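Local coordinates for general odorant-binding protein 28a (Drosophila melanogaster, PDB 6QQ4) that probably binds and carries small odorants or pheromones, and is involved in detecting the floral odour β-ionone, at residues A[47-52]-A[71-76]. Residues are numbered along the deposited sequence; the frame is centred on the assembly and turned at random.
Sequences CVMKNI and KQYTGN
In the all-helical fold of the insect odorant-binding proteins, the C-terminal end of helix 39-52 meets the C-terminal end of helix 66-74 through the side chains of Met49 and Ile52 on one side and Gln72 and Tyr73 on the other. The backbones stay apart, the closest pair of CA atoms, Ile52 and Gln72, being 7.4 Å from each other, and no hydrogen bond joins the two segments. Ile52 divides its two branches between two neighbours. Its CG2, placed anti to the backbone N (CG1 at chi1 -64°), lies 4.0 Å from Gln72 CG, the two side chains running past each other in opposite directions. Its longer branch is extended and brings CD1 to 4.1 Å from Tyr73 CE2, meeting the ring obliquely. Tyr73 reaches across with its hydroxyl: its OH sits 3.7 Å from Met49 CG and 4.0 Å from Met49 CE, touching the chain on both sides of the sulfur, at CG and at the terminal methyl. Met49 is stretched out beyond CG (chi2 -177°), and the tyrosine side chain crosses it at about a right angle, its hydroxyl against apolar carbon. Helix 66-74 ends just beyond, where Gly75 takes positive phi. A pentaethylene glycol, probably from the crystallisation liquor, lies near the Tyr73 side chain, which is consistent with a ligand pocket there. Phe111 of helix 100-117 meets the Tyr73 ring edge-to-face, Ile54 in the following loop touches both Met49 and Tyr73, and Ile52 packs on Leu9 of helix 2-20, to which the Cys47-Cys16 disulfide also ties helix 39-52.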
ATOM      1  N   CYS A  47       6.169   0.501  -6.338  1.00 27.91           N
ATOM      2  CA  CYS A  47       7.350   1.290  -6.012  1.00 34.30           C
ATOM      3  C   CYS A  47       7.241   1.881  -4.601  1.00 36.02           C
ATOM      4  O   CYS A  47       8.210   1.904  -3.844  1.00 32.67           O
ATOM      5  CB  CYS A  47       7.546   2.398  -7.048  1.00 29.56           C
ATOM      6  SG  CYS A  47       9.011   3.471  -6.781  1.00 42.10           S
ATOM      7  N   VAL A  48       6.057   2.350  -4.246  1.00 30.89           N
ATOM      8  CA  VAL A  48       5.822   2.827  -2.893  1.00 34.53           C
ATOM      9  C   VAL A  48       5.912   1.695  -1.858  1.00 35.62           C
ATOM     10  O   VAL A  48       6.587   1.832  -0.838  1.00 40.57           O
ATOM     11  CB  VAL A  48       4.451   3.509  -2.781  1.00 36.32           C
ATOM     12  CG1 VAL A  48       4.121   3.796  -1.330  1.00 36.45           C
ATOM     13  CG2 VAL A  48       4.451   4.793  -3.604  1.00 36.12           C
ATOM     14  N   MET A  49       5.229   0.589  -2.117  1.00 29.65           N
ATOM     15  CA  MET A  49       5.225  -0.527  -1.179  1.00 35.81           C
ATOM     16  C   MET A  49       6.637  -1.063  -0.948  1.00 37.96           C
ATOM     17  O   MET A  49       7.009  -1.397   0.179  1.00 41.76           O
ATOM     18  CB  MET A  49       4.306  -1.638  -1.675  1.00 32.33           C
ATOM     19  CG  MET A  49       2.818  -1.340  -1.528  1.00 32.97           C
ATOM     20  SD  MET A  49       1.826  -2.747  -2.061  1.00 35.88           S
ATOM     21  CE  MET A  49       0.168  -2.062  -1.983  1.00 42.80           C
ATOM     22  N   LYS A  50       7.419  -1.138  -2.018  1.00 38.06           N
ATOM     23  CA  LYS A  50       8.797  -1.593  -1.926  1.00 39.94           C
ATOM     24  C   LYS A  50       9.636  -0.615  -1.103  1.00 43.41           C
ATOM     25  O   LYS A  50      10.545  -1.018  -0.378  1.00 43.48           O
ATOM     26  CB  LYS A  50       9.398  -1.778  -3.328  1.00 37.74           C
ATOM     27  CG  LYS A  50       8.927  -3.054  -3.995  1.00 34.63           C
ATOM     28  CD  LYS A  50       9.633  -3.310  -5.299  1.00 38.49           C
ATOM     29  CE  LYS A  50       9.268  -4.689  -5.822  1.00 37.41           C
ATOM     30  NZ  LYS A  50       9.899  -4.931  -7.140  1.00 42.46           N
ATOM     31  N   ASN A  51       9.327   0.671  -1.202  1.00 44.08           N
ATOM     32  CA  ASN A  51      10.032   1.652  -0.390  1.00 47.54           C
ATOM     33  C   ASN A  51       9.671   1.510   1.090  1.00 45.54           C
ATOM     34  O   ASN A  51      10.507   1.707   1.962  1.00 51.64           O
ATOM     35  CB  ASN A  51       9.740   3.064  -0.872  1.00 45.79           C
ATOM     36  CG  ASN A  51      10.772   4.060  -0.388  0.05 49.90           C
ATOM     37  OD1 ASN A  51      11.870   3.678   0.027  1.00 57.12           O
ATOM     38  ND2 ASN A  51      10.426   5.343  -0.427  0.53 51.31           N
ATOM     39  N   ILE A  52       8.420   1.166   1.365  1.00 47.69           N
ATOM     40  CA  ILE A  52       7.971   0.882   2.724  1.00 47.34           C
ATOM     41  C   ILE A  52       8.574  -0.427   3.216  1.00 50.31           C
ATOM     42  O   ILE A  52       8.886  -0.579   4.394  1.00 50.53           O
ATOM     43  CB  ILE A  52       6.425   0.796   2.799  1.00 49.35           C
ATOM     44  CG1 ILE A  52       5.798   2.139   2.446  1.00 46.54           C
ATOM     45  CG2 ILE A  52       5.944   0.343   4.183  1.00 52.87           C
ATOM     46  CD1 ILE A  52       4.305   2.065   2.411  1.00 53.35           C
ATOM     47  N   LYS A  71       2.433   1.436  10.612  1.00 55.77           N
ATOM     48  CA  LYS A  71       2.312   2.848  10.981  1.00 56.87           C
ATOM     49  C   LYS A  71       2.482   3.766   9.766  1.00 58.06           C
ATOM     50  O   LYS A  71       2.132   4.945   9.826  1.00 56.91           O
ATOM     51  CB  LYS A  71       3.320   3.225  12.073  1.00 54.55           C
ATOM     52  CG  LYS A  71       4.701   3.572  11.563  1.00 56.12           C
ATOM     53  CD  LYS A  71       5.492   4.332  12.618  1.00 58.02           C
ATOM     54  CE  LYS A  71       6.747   4.953  12.019  1.00 56.83           C
ATOM     55  NZ  LYS A  71       7.793   5.258  13.035  1.00 52.81           N
ATOM     56  N   GLN A  72       3.011   3.222   8.668  1.00 57.53           N
ATOM     57  CA  GLN A  72       3.122   3.968   7.413  1.00 55.80           C
ATOM     58  C   GLN A  72       1.771   4.063   6.713  1.00 55.51           C
ATOM     59  O   GLN A  72       1.630   4.787   5.729  1.00 53.95           O
ATOM     60  CB  GLN A  72       4.137   3.324   6.462  1.00 54.76           C
ATOM     61  CG  GLN A  72       5.522   3.133   7.048  1.00 58.86           C
ATOM     62  CD  GLN A  72       6.050   4.381   7.731  1.00 62.14           C
ATOM     63  OE1 GLN A  72       6.380   4.357   8.918  1.00 59.53           O
ATOM     64  NE2 GLN A  72       6.143   5.477   6.982  1.00 61.02           N
ATOM     65  N   TYR A  73       0.785   3.328   7.223  1.00 56.34           N
ATOM     66  CA  TYR A  73      -0.562   3.338   6.658  1.00 54.52           C
ATOM     67  C   TYR A  73      -1.600   4.011   7.575  1.00 55.80           C
ATOM     68  O   TYR A  73      -2.522   4.677   7.102  1.00 55.12           O
ATOM     69  CB  TYR A  73      -1.022   1.909   6.356  1.00 58.27           C
ATOM     70  CG  TYR A  73      -0.465   1.287   5.094  1.00 55.12           C
ATOM     71  CD1 TYR A  73      -1.081   1.495   3.862  1.00 52.95           C
ATOM     72  CD2 TYR A  73       0.653   0.461   5.137  1.00 54.87           C
ATOM     73  CE1 TYR A  73      -0.589   0.913   2.708  1.00 51.27           C
ATOM     74  CE2 TYR A  73       1.152  -0.126   3.985  1.00 54.57           C
ATOM     75  CZ  TYR A  73       0.526   0.102   2.775  1.00 51.03           C
ATOM     76  OH  TYR A  73       1.022  -0.480   1.631  1.00 54.72           O
ATOM     77  N   THR A  74      -1.456   3.826   8.882  1.00 52.57           N
ATOM     78  CA  THR A  74      -2.497   4.239   9.822  1.00 52.69           C
ATOM     79  C   THR A  74      -2.062   5.310  10.825  1.00 54.81           C
ATOM     80  O   THR A  74      -2.899   5.909  11.510  1.00 51.91           O
ATOM     81  CB  THR A  74      -3.010   3.030  10.630  1.00 55.89           C
ATOM     82  OG1 THR A  74      -1.952   2.534  11.459  1.00 47.45           O
ATOM     83  CG2 THR A  74      -3.483   1.921   9.698  1.00 53.06           C
ATOM     84  N   GLY A  75      -0.756   5.539  10.922  1.00 55.15           N
ATOM     85  CA  GLY A  75      -0.223   6.402  11.958  1.00 57.04           C
ATOM     86  C   GLY A  75      -0.037   5.634  13.254  1.00 51.54           C
ATOM     87  O   GLY A  75      -0.211   4.414  13.284  1.00 55.24           O
ATOM     88  N   ASN A  76       0.301   6.346  14.323  1.00 54.16           N
ATOM     89  CA  ASN A  76       0.681   5.719  15.586  1.00 52.40           C
ATOM     90  C   ASN A  76      -0.477   5.234  16.467  1.00 53.83           C
ATOM     91  O   ASN A  76      -0.242   4.484  17.417  1.00 51.09           O
ATOM     92  CB  ASN A  76       1.552   6.686  16.398  1.00 51.13           C
ATOM     93  CG  ASN A  76       3.032   6.557  16.075  1.00 60.80           C
ATOM     94  OD1 ASN A  76       3.780   5.908  16.805  1.00 63.12           O
ATOM     95  ND2 ASN A  76       3.461   7.169  14.975  1.00 58.53           N
TER